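Local coordinates for N-acetylmuramoyl-L-alanine amidase domain-containing protein SAOUHSC_02979 (Staphylococcus aureus, PDB 5T1Q) that probably acts as a secreted amidase on bacterial cell-wall peptidoglycan, this chain holding a glucosaminidase-like region and a C-terminal CHAP domain, at residues A[297-302]-A[325-330]; A[173-176]-A[180-183]. All blocks are in the same frame, centred on the assembly; numbering follows the deposited sequence.

In the fold
Interaction 1 (297-302 with 325-330) and interaction 2 (173-176 with 180-183) belong to different parts of the chain, on opposite sides of its centre. Their centres are 43 Å apart, their nearest atoms about 27 Å, and they do not touch. Interaction 1 is buried in the sheet of the CHAP domain; its first segment ends at Glu302, which with His276, Asn279 and Asn280 binds a sodium ion. Phe301 is backbone-bonded to His314, and the Ile329 side chain touches a Cys-His-Glu arrangement consistent with a CHAP active site. Interaction 2 closes earlier in the chain, in the region related to glucosaminidases, where it packs the start of helix 178-185 against its own lead-in loop.

Interaction 1 (A[297-302]-A[325-330]); sequences AAVVFE and GSIVIS. With NA (sodium ion), chain E.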
loop_
_atom_site.group_PDB
_atom_site.type_symbol
_atom_site.label_atom_id
_atom_site.label_comp_id
_atom_site.label_asym_id
_atom_site.label_seq_id
_atom_site.Cartn_x
_atom_site.Cartn_y
_atom_site.Cartn_z
ATOM N N ALA A 297 -6.022 6.838 21.649
ATOM C CA ALA A 297 -4.878 6.190 22.209
ATOM C C ALA A 297 -4.506 5.070 21.257
ATOM O O ALA A 297 -5.321 4.654 20.428
ATOM C CB ALA A 297 -5.218 5.615 23.574
ATOM N N ALA A 298 -3.260 4.624 21.335
ATOM C CA ALA A 298 -2.831 3.427 20.617
ATOM C C ALA A 298 -3.299 2.263 21.504
ATOM O O ALA A 298 -3.103 2.313 22.720
ATOM C CB ALA A 298 -1.323 3.394 20.470
ATOM N N VAL A 299 -3.944 1.253 20.929
ATOM C CA VAL A 299 -4.395 0.109 21.722
ATOM C C VAL A 299 -3.541 -1.098 21.364
ATOM O O VAL A 299 -3.403 -1.463 20.188
ATOM C CB VAL A 299 -5.912 -0.157 21.609
ATOM C CG1 VAL A 299 -6.349 -0.329 20.165
ATOM C CG2 VAL A 299 -6.308 -1.367 22.444
ATOM N N VAL A 300 -2.947 -1.701 22.391
ATOM C CA VAL A 300 -2.059 -2.822 22.186
ATOM C C VAL A 300 -2.656 -4.171 22.593
ATOM O O VAL A 300 -3.262 -4.293 23.660
ATOM C CB VAL A 300 -0.772 -2.609 22.980
ATOM C CG1 VAL A 300 0.163 -3.808 22.824
ATOM C CG2 VAL A 300 -0.105 -1.309 22.559
ATOM N N PHE A 301 -2.427 -5.160 21.719
ATOM C CA PHE A 301 -2.781 -6.555 21.897
ATOM C C PHE A 301 -1.459 -7.296 22.125
ATOM O O PHE A 301 -0.565 -7.244 21.254
ATOM C CB PHE A 301 -3.384 -7.146 20.604
ATOM C CG PHE A 301 -4.766 -6.646 20.256
ATOM C CD1 PHE A 301 -4.947 -5.397 19.687
ATOM C CD2 PHE A 301 -5.877 -7.455 20.452
ATOM C CE1 PHE A 301 -6.215 -4.948 19.342
ATOM C CE2 PHE A 301 -7.156 -7.007 20.121
ATOM C CZ PHE A 301 -7.324 -5.766 19.550
ATOM N N GLU A 302 -1.327 -8.008 23.247
ATOM C CA GLU A 302 -0.113 -8.796 23.513
ATOM C C GLU A 302 0.008 -9.945 22.484
ATOM O O GLU A 302 -0.949 -10.266 21.776
ATOM C CB GLU A 302 -0.126 -9.384 24.939
ATOM C CG GLU A 302 -0.175 -8.362 26.088
ATOM C CD GLU A 302 1.133 -7.590 26.286
ATOM O OE1 GLU A 302 2.085 -7.765 25.500
ATOM O OE2 GLU A 302 1.236 -6.812 27.268
ATOM N N GLY A 325 -18.679 0.773 27.007
ATOM C CA GLY A 325 -17.309 0.307 27.291
ATOM C C GLY A 325 -16.586 -0.356 26.110
ATOM O O GLY A 325 -15.401 -0.610 26.189
ATOM N N SER A 326 -17.295 -0.651 25.018
ATOM C CA SER A 326 -16.649 -1.250 23.849
ATOM C C SER A 326 -15.871 -0.157 23.112
ATOM O O SER A 326 -16.027 1.014 23.425
ATOM C CB SER A 326 -17.667 -1.936 22.937
ATOM O OG SER A 326 -18.658 -1.049 22.490
ATOM N N ILE A 327 -15.013 -0.531 22.167
ATOM C CA ILE A 327 -14.234 0.465 21.427
ATOM C C ILE A 327 -14.334 0.227 19.925
ATOM O O ILE A 327 -14.574 -0.896 19.482
ATOM C CB ILE A 327 -12.724 0.450 21.835
ATOM C CG1 ILE A 327 -12.099 -0.926 21.589
ATOM C CG2 ILE A 327 -12.566 0.809 23.299
ATOM C CD1 ILE A 327 -10.618 -1.024 21.870
ATOM N N VAL A 328 -14.148 1.298 19.159
ATOM C CA VAL A 328 -14.075 1.227 17.712
ATOM C C VAL A 328 -12.618 1.522 17.391
ATOM O O VAL A 328 -12.080 2.564 17.815
ATOM C CB VAL A 328 -14.952 2.275 17.034
ATOM C CG1 VAL A 328 -14.847 2.146 15.518
ATOM C CG2 VAL A 328 -16.397 2.139 17.493
ATOM N N ILE A 329 -11.977 0.614 16.651
ATOM C CA ILE A 329 -10.579 0.754 16.310
ATOM C C ILE A 329 -10.360 0.729 14.803
ATOM O O ILE A 329 -11.167 0.161 14.075
ATOM C CB ILE A 329 -9.717 -0.376 16.935
ATOM C CG1 ILE A 329 -10.147 -1.760 16.442
ATOM C CG2 ILE A 329 -9.811 -0.331 18.443
ATOM C CD1 ILE A 329 -9.248 -2.903 16.870
ATOM N N SER A 330 -9.260 1.346 14.360
ATOM C CA SER A 330 -8.842 1.302 12.975
ATOM C C SER A 330 -7.419 0.704 12.981
ATOM O O SER A 330 -6.644 0.872 13.941
ATOM C CB SER A 330 -8.911 2.680 12.295
ATOM O OG SER A 330 -8.008 3.605 12.868
HETATM NA NA NA E . 3.980 -5.978 25.871
HETATM O O HOH W 1 3.474 -6.507 28.329
HETATM O O HOH W 2 5.446 -7.673 25.463
#
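Strands 298-301 and 327-330, carrying the touching pair Val299 and Ile329, run at 90° to each other with their axes 9.0 Å apart, too far for backbone pairing; strand 314-321 lies between them in the sheet. Val299 turns its two methyls to different partners. CG1, wedged between the backbone N and the carbonyl carbon (chi1 55°), meets Ile329 CG2 at 3.9 Å, the two side chains crossing at about a right angle. CG2 lies anti to the backbone N and reaches Ile327 CD1 more loosely, at 4.4 Å. Farther along the strand, Phe301 brings its ring forward so that CZ is 4.4 Å from Ile329 CD1; the methyl sits at the ring edge, near its plane. Tyr355 and Ile345 extend this apolar layer.

At the end of the strand, Glu302 bends at chi2 and binds sodium through OE1 at 2.6 Å, while OE2 accepts a 2.5 Å hydrogen bond from water 1, itself a sodium ligand. Water 2, His276 O, Asn279 OD1 and Asn280 OD1 complete the six ligands. Side chains of next-but-one strands meeting at a right angle mark the inner face of a strongly coiled antiparallel sheet, here that of the papain-like CHAP domain.

Interaction 2 (A[173-176]-A[180-183]); sequences SEAD and DATS
Ala175 CB packs against Asp180 CB at 3.7 Å, joining the lead-in loop to the first turn of helix 178-185. The same methyl lies 3.9 Å from the backbone N of Ala181 and 4.2 Å from Ala181 CB, so the small loop side chain rests directly on the helix backbone and touches two successive residues. Beside this apolar patch, the Asp180 carboxylate reaches back along the loop: its OD2 comes within 3.6 Å of Asp176 CB. Asp176 N is also near OD2, but the angle is poor and no hydrogen bond forms there.

What fixes the carboxylate is the next residue of the loop, since OD2 accepts a hydrogen bond from Ser177 N. With CG beside the backbone N (chi1 -65°), the Asp180 side chain points back toward the helix start, where that amide lies. Around these residues, the loop is tied down by Ala175 O bonding to Tyr81 OH and by Ser173 OG bonding to Asp79, while Ala181 packs on Val84 of helix 82-93. One turn on, Ser183 OG donates to Asp180 O at 2.7 Å, meeting the carbonyl oxygen at an angle of 124°.

The bond from Asp180 to Ser177 N has the form of one half of a capping box. Asp176 OD2 and Asp180 OD2, 4.6 Å apart, bring like charges close; the positive end of the helix dipole probably offsets their repulsion, as is common for acids at a helix N-terminus.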
loop_
_atom_site.group_PDB
_atom_site.type_symbol
_atom_site.label_atom_id
_atom_site.label_comp_id
_atom_site.label_asym_id
_atom_site.label_seq_id
_atom_site.Cartn_x
_atom_site.Cartn_y
_atom_site.Cartn_z
ATOM N N SER A 173 -5.461 -3.138 -28.003
ATOM C CA SER A 173 -6.136 -3.855 -29.089
ATOM C C SER A 173 -6.811 -5.173 -28.649
ATOM O O SER A 173 -7.638 -5.710 -29.377
ATOM C CB SER A 173 -5.136 -4.142 -30.220
ATOM O OG SER A 173 -4.012 -4.858 -29.740
ATOM N N GLU A 174 -6.455 -5.684 -27.468
ATOM C CA GLU A 174 -7.021 -6.947 -26.943
ATOM C C GLU A 174 -8.029 -6.749 -25.809
ATOM O O GLU A 174 -8.827 -7.644 -25.530
ATOM C CB GLU A 174 -5.891 -7.836 -26.419
ATOM C CG GLU A 174 -4.845 -8.211 -27.461
ATOM C CD GLU A 174 -5.357 -9.191 -28.497
ATOM O OE1 GLU A 174 -5.026 -9.013 -29.686
ATOM O OE2 GLU A 174 -6.099 -10.129 -28.130
ATOM N N ALA A 175 -7.959 -5.592 -25.144
ATOM C CA ALA A 175 -8.826 -5.259 -24.011
ATOM C C ALA A 175 -9.733 -4.085 -24.373
ATOM O O ALA A 175 -9.250 -2.972 -24.598
ATOM C CB ALA A 175 -7.980 -4.919 -22.791
ATOM N N ASP A 176 -11.042 -4.339 -24.401
ATOM C CA ASP A 176 -12.042 -3.320 -24.766
ATOM C C ASP A 176 -11.936 -2.036 -23.918
ATOM O O ASP A 176 -12.083 -0.930 -24.446
ATOM C CB ASP A 176 -13.464 -3.904 -24.682
ATOM C CG ASP A 176 -13.691 -5.069 -25.652
ATOM O OD1 ASP A 176 -13.007 -5.149 -26.696
ATOM O OD2 ASP A 176 -14.578 -5.907 -25.371
ATOM N N ASP A 180 -10.629 -4.491 -18.397
ATOM C CA ASP A 180 -10.311 -5.811 -18.920
ATOM C C ASP A 180 -8.820 -6.048 -18.690
ATOM O O ASP A 180 -8.404 -7.140 -18.292
ATOM C CB ASP A 180 -10.668 -5.896 -20.404
ATOM C CG ASP A 180 -12.172 -5.762 -20.650
ATOM O OD1 ASP A 180 -12.929 -6.620 -20.146
ATOM O OD2 ASP A 180 -12.591 -4.813 -21.355
ATOM N N ALA A 181 -8.036 -4.990 -18.894
ATOM C CA ALA A 181 -6.594 -5.042 -18.711
ATOM C C ALA A 181 -6.192 -5.247 -17.247
ATOM O O ALA A 181 -5.367 -6.115 -16.949
ATOM C CB ALA A 181 -5.949 -3.787 -19.271
ATOM N N THR A 182 -6.776 -4.477 -16.331
ATOM C CA THR A 182 -6.446 -4.631 -14.910
ATOM C C THR A 182 -6.802 -6.039 -14.390
ATOM O O THR A 182 -6.064 -6.593 -13.577
ATOM C CB THR A 182 -7.106 -3.557 -14.021
ATOM O OG1 THR A 182 -8.525 -3.641 -14.127
ATOM C CG2 THR A 182 -6.647 -2.149 -14.414
ATOM N N SER A 183 -7.893 -6.630 -14.880
ATOM C CA SER A 183 -8.289 -7.984 -14.426
ATOM C C SER A 183 -7.272 -9.063 -14.833
ATOM O O SER A 183 -7.149 -10.086 -14.159
ATOM C CB SER A 183 -9.671 -8.377 -14.948
ATOM O OG SER A 183 -9.636 -8.618 -16.339
#